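NOVW (Streptomyces niveus, PDB 2C0Z) catalyses the 3-epimerisation of a dTDP-4-keto-6-deoxy sugar, a step toward the deoxysugar of the antibiotic novobiocin. Local coordinates at residues 68-73 / 153-158; 159-164 / 181-186. All coordinates share one frame; numbering follows the deposited sequence.

Contact 1: 68-73 / 153-158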
loop_
_atom_site.group_PDB
_atom_site.type_symbol
_atom_site.label_atom_id
_atom_site.label_comp_id
_atom_site.label_asym_id
_atom_site.label_seq_id
_atom_site.Cartn_x
_atom_site.Cartn_y
_atom_site.Cartn_z
ATOM N N ARG A 68 6.330 -17.144 -7.826
ATOM C CA ARG A 68 6.490 -16.119 -8.830
ATOM C C ARG A 68 7.869 -15.521 -8.679
ATOM O O ARG A 68 8.366 -15.319 -7.565
ATOM C CB ARG A 68 5.483 -14.992 -8.645
ATOM C CG ARG A 68 4.067 -15.425 -8.702
ATOM C CD ARG A 68 3.114 -14.258 -8.769
ATOM N N GLY A 69 8.507 -15.265 -9.800
ATOM C CA GLY A 69 9.821 -14.674 -9.771
ATOM C C GLY A 69 10.770 -15.481 -10.639
ATOM O O GLY A 69 10.298 -16.380 -11.356
ATOM N N ILE A 70 12.076 -15.224 -10.591
ATOM C CA ILE A 70 12.748 -14.122 -9.873
ATOM C C ILE A 70 12.841 -12.947 -10.839
ATOM O O ILE A 70 13.484 -13.051 -11.885
ATOM C CB ILE A 70 14.166 -14.560 -9.431
ATOM C CG1 ILE A 70 14.116 -15.791 -8.517
ATOM C CG2 ILE A 70 14.915 -13.372 -8.803
ATOM C CD1 ILE A 70 13.270 -15.647 -7.264
ATOM N N HIS A 71 12.167 -11.852 -10.525
ATOM C CA HIS A 71 12.039 -10.721 -11.454
ATOM C C HIS A 71 12.942 -9.580 -11.051
ATOM O O HIS A 71 13.195 -9.380 -9.889
ATOM C CB HIS A 71 10.594 -10.276 -11.517
ATOM C CG HIS A 71 9.665 -11.344 -12.008
ATOM N ND1 HIS A 71 8.301 -11.291 -11.836
ATOM C CD2 HIS A 71 9.924 -12.503 -12.656
ATOM C CE1 HIS A 71 7.766 -12.385 -12.355
ATOM N NE2 HIS A 71 8.726 -13.139 -12.854
ATOM N N PHE A 72 13.407 -8.822 -12.032
ATOM C CA PHE A 72 14.247 -7.654 -11.811
ATOM C C PHE A 72 14.104 -6.695 -12.963
ATOM O O PHE A 72 13.550 -7.036 -14.014
ATOM C CB PHE A 72 15.729 -8.020 -11.616
ATOM C CG PHE A 72 16.391 -8.559 -12.854
ATOM C CD1 PHE A 72 16.200 -9.871 -13.234
ATOM C CD2 PHE A 72 17.173 -7.738 -13.654
ATOM C CE1 PHE A 72 16.793 -10.390 -14.356
ATOM C CE2 PHE A 72 17.771 -8.258 -14.794
ATOM C CZ PHE A 72 17.563 -9.600 -15.137
ATOM N N VAL A 73 14.629 -5.499 -12.743
ATOM C CA VAL A 73 14.654 -4.446 -13.752
ATOM C C VAL A 73 16.104 -4.088 -14.099
ATOM O O VAL A 73 16.966 -3.936 -13.225
ATOM C CB VAL A 73 13.853 -3.210 -13.263
ATOM C CG1 VAL A 73 14.020 -2.065 -14.224
ATOM C CG2 VAL A 73 12.368 -3.572 -13.073
ATOM N N HIS A 153 12.850 -8.145 -16.509
ATOM C CA HIS A 153 13.324 -9.453 -16.895
ATOM C C HIS A 153 13.284 -10.398 -15.709
ATOM O O HIS A 153 12.808 -10.035 -14.624
ATOM C CB HIS A 153 14.706 -9.300 -17.501
ATOM C CG HIS A 153 14.704 -8.386 -18.688
ATOM N ND1 HIS A 153 15.434 -7.219 -18.752
ATOM C CD2 HIS A 153 13.995 -8.451 -19.838
ATOM C CE1 HIS A 153 15.203 -6.631 -19.910
ATOM N NE2 HIS A 153 14.318 -7.346 -20.576
ATOM N N GLY A 154 13.733 -11.625 -15.929
ATOM C CA GLY A 154 13.742 -12.574 -14.837
ATOM C C GLY A 154 14.697 -13.723 -15.021
ATOM O O GLY A 154 15.251 -13.921 -16.112
ATOM N N VAL A 155 14.892 -14.456 -13.935
ATOM C CA VAL A 155 15.554 -15.739 -13.998
ATOM C C VAL A 155 14.643 -16.819 -13.416
ATOM O O VAL A 155 13.689 -16.548 -12.685
ATOM C CB VAL A 155 16.967 -15.706 -13.353
ATOM C CG1 VAL A 155 17.843 -14.622 -13.939
ATOM C CG2 VAL A 155 16.918 -15.584 -11.907
ATOM N N HIS A 156 14.943 -18.055 -13.747
ATOM C CA HIS A 156 14.112 -19.176 -13.369
ATOM C C HIS A 156 14.108 -19.365 -11.858
ATOM O O HIS A 156 15.170 -19.462 -11.239
ATOM C CB HIS A 156 14.597 -20.454 -14.034
ATOM C CG HIS A 156 13.538 -21.488 -14.143
ATOM N ND1 HIS A 156 13.061 -22.179 -13.054
ATOM C CD2 HIS A 156 12.874 -21.969 -15.220
ATOM C CE1 HIS A 156 12.121 -23.017 -13.451
ATOM N NE2 HIS A 156 12.006 -22.926 -14.764
ATOM N N PRO A 157 12.927 -19.395 -11.240
ATOM C CA PRO A 157 12.889 -19.527 -9.772
ATOM C C PRO A 157 13.338 -20.888 -9.239
ATOM O O PRO A 157 13.621 -21.002 -8.049
ATOM C CB PRO A 157 11.416 -19.248 -9.439
ATOM C CG PRO A 157 10.683 -19.599 -10.631
ATOM C CD PRO A 157 11.575 -19.290 -11.826
ATOM N N LEU A 158 13.448 -21.896 -10.115
ATOM C CA LEU A 158 14.015 -23.182 -9.731
ATOM C C LEU A 158 15.477 -23.328 -10.184
ATOM O O LEU A 158 16.022 -24.441 -10.219
ATOM C CB LEU A 158 13.141 -24.333 -10.275
ATOM C CG LEU A 158 11.650 -24.253 -9.940
ATOM C CD1 LEU A 158 10.940 -25.521 -10.471
ATOM C CD2 LEU A 158 11.404 -24.104 -8.497
#
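F72 of strand 67-73 lays its ring beside the backbone of H153 and G154, at the end of strand 152-154. Its CB leaves the sheet on the same face as the CB of H153. CG sits between the backbone N and the carbonyl carbon (chi1 68°). In the ring, CD1 meets H153 O at 3.7 Å, and CE1 meets G154 N at 3.7 Å. The tip, CZ, reaches H153 CB at 3.7 Å. This gives an off-centre CH-pi contact, and CE1 also lies near V155 CG1. The H153 ring leads away from F72, and its ND1 is hydrogen-bonded to D74.

The strands run antiparallel. F72 and H153 form the hydrogen-bonded pair: H153 N binds F72 O at 2.8 Å, and F72 N binds H153 O. H71 and G154 are the non-hydrogen-bonded neighbours, with their CA atoms only 4.2 Å apart. G154 CA also lies close against I70 O.

Just past the end of strand 152-154, V155 still exchanges two backbone bonds with I70, and I70 CB rests on V155 CG2 at 3.8 Å. A cis peptide precedes I70. P157 then packs its ring against G69 O, with CD at 3.2 Å.

R68 is a probable substrate-binding residue, by similarity with relatives. The contact adds an edge strand to a cupin sheet beside H71, the probable proton acceptor. All four hydrogen bonds across the contact are backbone to backbone, and the H71 imidazole takes no part in them; its NE2 is bonded to D177, whose other carboxylate oxygen takes G69 N.

Contact 2: 159-164 / 181-186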
loop_
_atom_site.group_PDB
_atom_site.type_symbol
_atom_site.label_atom_id
_atom_site.label_comp_id
_atom_site.label_asym_id
_atom_site.label_seq_id
_atom_site.Cartn_x
_atom_site.Cartn_y
_atom_site.Cartn_z
ATOM N N ASP A 159 16.140 -22.204 -10.460
ATOM C CA ASP A 159 17.559 -22.190 -10.832
ATOM C C ASP A 159 18.411 -23.022 -9.846
ATOM O O ASP A 159 18.232 -22.920 -8.626
ATOM C CB ASP A 159 18.094 -20.765 -10.833
ATOM C CG ASP A 159 19.554 -20.727 -11.115
ATOM O OD1 ASP A 159 19.899 -20.761 -12.310
ATOM O OD2 ASP A 159 20.426 -20.733 -10.210
ATOM N N PRO A 160 19.338 -23.840 -10.358
ATOM C CA PRO A 160 20.143 -24.714 -9.493
ATOM C C PRO A 160 21.288 -24.066 -8.676
ATOM O O PRO A 160 21.706 -24.668 -7.670
ATOM C CB PRO A 160 20.711 -25.739 -10.488
ATOM C CG PRO A 160 20.824 -24.994 -11.741
ATOM C CD PRO A 160 19.627 -24.047 -11.789
ATOM N N GLU A 161 21.827 -22.937 -9.111
ATOM C CA GLU A 161 22.801 -22.193 -8.306
ATOM C C GLU A 161 22.106 -21.590 -7.091
ATOM O O GLU A 161 22.660 -21.595 -5.988
ATOM C CB GLU A 161 23.488 -21.075 -9.109
ATOM C CG GLU A 161 24.487 -21.509 -10.154
ATOM C CD GLU A 161 25.115 -20.324 -10.844
ATOM O OE1 GLU A 161 24.505 -19.789 -11.791
ATOM O OE2 GLU A 161 26.235 -19.923 -10.453
ATOM N N LEU A 162 20.903 -21.042 -7.286
ATOM C CA LEU A 162 20.153 -20.473 -6.174
ATOM C C LEU A 162 19.584 -21.572 -5.284
ATOM O O LEU A 162 19.683 -21.490 -4.068
ATOM C CB LEU A 162 19.028 -19.562 -6.709
ATOM C CG LEU A 162 19.465 -18.426 -7.639
ATOM C CD1 LEU A 162 18.258 -17.680 -8.164
ATOM C CD2 LEU A 162 20.415 -17.434 -6.954
ATOM N N ALA A 163 18.965 -22.582 -5.899
ATOM C CA ALA A 163 18.406 -23.708 -5.183
ATOM C C ALA A 163 17.520 -23.253 -4.015
ATOM O O ALA A 163 17.688 -23.660 -2.874
ATOM C CB ALA A 163 19.516 -24.658 -4.709
ATOM N N ILE A 164 16.596 -22.346 -4.332
ATOM C CA ILE A 164 15.759 -21.737 -3.325
ATOM C C ILE A 164 14.840 -22.791 -2.689
ATOM O O ILE A 164 14.236 -23.602 -3.385
ATOM C CB ILE A 164 14.961 -20.600 -3.938
ATOM C CG1 ILE A 164 15.916 -19.487 -4.398
ATOM C CG2 ILE A 164 13.933 -20.076 -2.908
ATOM C CD1 ILE A 164 15.346 -18.485 -5.419
ATOM N N LEU A 181 15.314 -17.856 -18.174
ATOM C CA LEU A 181 16.700 -18.308 -18.205
ATOM C C LEU A 181 17.174 -18.710 -16.834
ATOM O O LEU A 181 16.803 -18.115 -15.819
ATOM C CB LEU A 181 17.610 -17.193 -18.696
ATOM C CG LEU A 181 17.503 -16.747 -20.153
ATOM C CD1 LEU A 181 18.662 -15.864 -20.501
ATOM C CD2 LEU A 181 17.427 -17.876 -21.056
ATOM N N LEU A 182 18.021 -19.727 -16.803
ATOM C CA LEU A 182 18.870 -19.972 -15.636
ATOM C C LEU A 182 19.740 -18.768 -15.346
ATOM O O LEU A 182 20.072 -17.986 -16.233
ATOM C CB LEU A 182 19.745 -21.180 -15.849
ATOM C CG LEU A 182 18.988 -22.465 -16.114
ATOM C CD1 LEU A 182 19.999 -23.601 -16.163
ATOM C CD2 LEU A 182 17.959 -22.714 -15.056
ATOM N N LEU A 183 20.116 -18.625 -14.077
ATOM C CA LEU A 183 20.991 -17.535 -13.662
ATOM C C LEU A 183 22.272 -17.460 -14.530
ATOM O O LEU A 183 22.621 -16.407 -15.010
ATOM C CB LEU A 183 21.345 -17.672 -12.176
ATOM C CG LEU A 183 22.244 -16.574 -11.602
ATOM C CD1 LEU A 183 21.454 -15.274 -11.540
ATOM C CD2 LEU A 183 22.776 -16.970 -10.245
ATOM N N ALA A 184 22.926 -18.596 -14.728
ATOM C CA ALA A 184 24.168 -18.653 -15.493
ATOM C C ALA A 184 23.936 -18.338 -16.969
ATOM O O ALA A 184 24.815 -17.741 -17.615
ATOM C CB ALA A 184 24.815 -20.029 -15.340
ATOM N N GLU A 185 22.756 -18.713 -17.485
ATOM C CA GLU A 185 22.393 -18.368 -18.859
ATOM C C GLU A 185 22.206 -16.856 -19.027
ATOM O O GLU A 185 22.622 -16.269 -20.021
ATOM C CB GLU A 185 21.150 -19.142 -19.310
ATOM C CG GLU A 185 21.358 -20.628 -19.420
ATOM C CD GLU A 185 20.070 -21.407 -19.608
ATOM O OE1 GLU A 185 18.952 -20.858 -19.379
ATOM O OE2 GLU A 185 20.173 -22.599 -19.979
ATOM N N ALA A 186 21.544 -16.217 -18.062
ATOM C CA ALA A 186 21.351 -14.782 -18.081
ATOM C C ALA A 186 22.686 -14.083 -17.983
ATOM O O ALA A 186 22.963 -13.137 -18.703
ATOM C CB ALA A 186 20.450 -14.375 -16.925
HETATM O O HOH W 1 22.465 -21.074 -13.119
#
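D159 overlaps the start of helix 183-188, its carboxylate lying against L183. The CB bond points toward the helix, and CG is anti to the backbone N (chi1 176°). OD1 accepts the bond from L183 N at 2.8 Å, met from well above the carboxylate plane. The same oxygen lies 3.4 Å from L183 CB and also touches L182 CB. OD2 turns back to its own segment. Its anti lone pair takes L162 N at 3.0 Å, an Asx motif, and E161 N adds a weak bond.

A water extends this grip. It donates to D159 OD1 and to E161 OE1, and accepts from A184 N at 3.0 Å. E161 OE1 itself stays 3.5 Å from A184 N, so the water makes the polar link between them. The same oxygen also lies near A184 CB and L183 CD2.

Apolar contacts flank the carboxylate. P160 CD meets L182 CD2 at 3.9 Å, the two side chains crossing at about a right angle. L162 CD2 meets L183 CD2 at 4.1 Å. Beyond the contact, L183 also packs on L97, Y104 and L192, and L162 on V95 of strand 89-96.

L182 is the N-cap residue. Its own N is held by E185 OE1, three residues on in the helix. The N-H groups of L183 and A184 at the first turn are met by D159 and by the water. D159 and E161, with E185 of the helix itself, gather at the helix start, which would be expected to favour their negative charge.

Four strands precede strand 67-73, the first partner of contact 1. The chain then passes through strands 81-87 to 136-143 before 153-158 returns, so contact 1 closes a long loop of 79 residues, rich in strand. Contact 2 follows in series. It opens at 159-164, directly after contact 1 closes, and shuts a short loop of 16 residues that contains helix 175-178. The loops neither nest nor cross. The contacts still touch: H156 N lies 2.8 Å from L181 O, a probable hydrogen bond, and V155 CG1 packs on A186 CB. Together they tie the edge of the five-stranded sheet to the 159-164 loop and the start of helix 183-188.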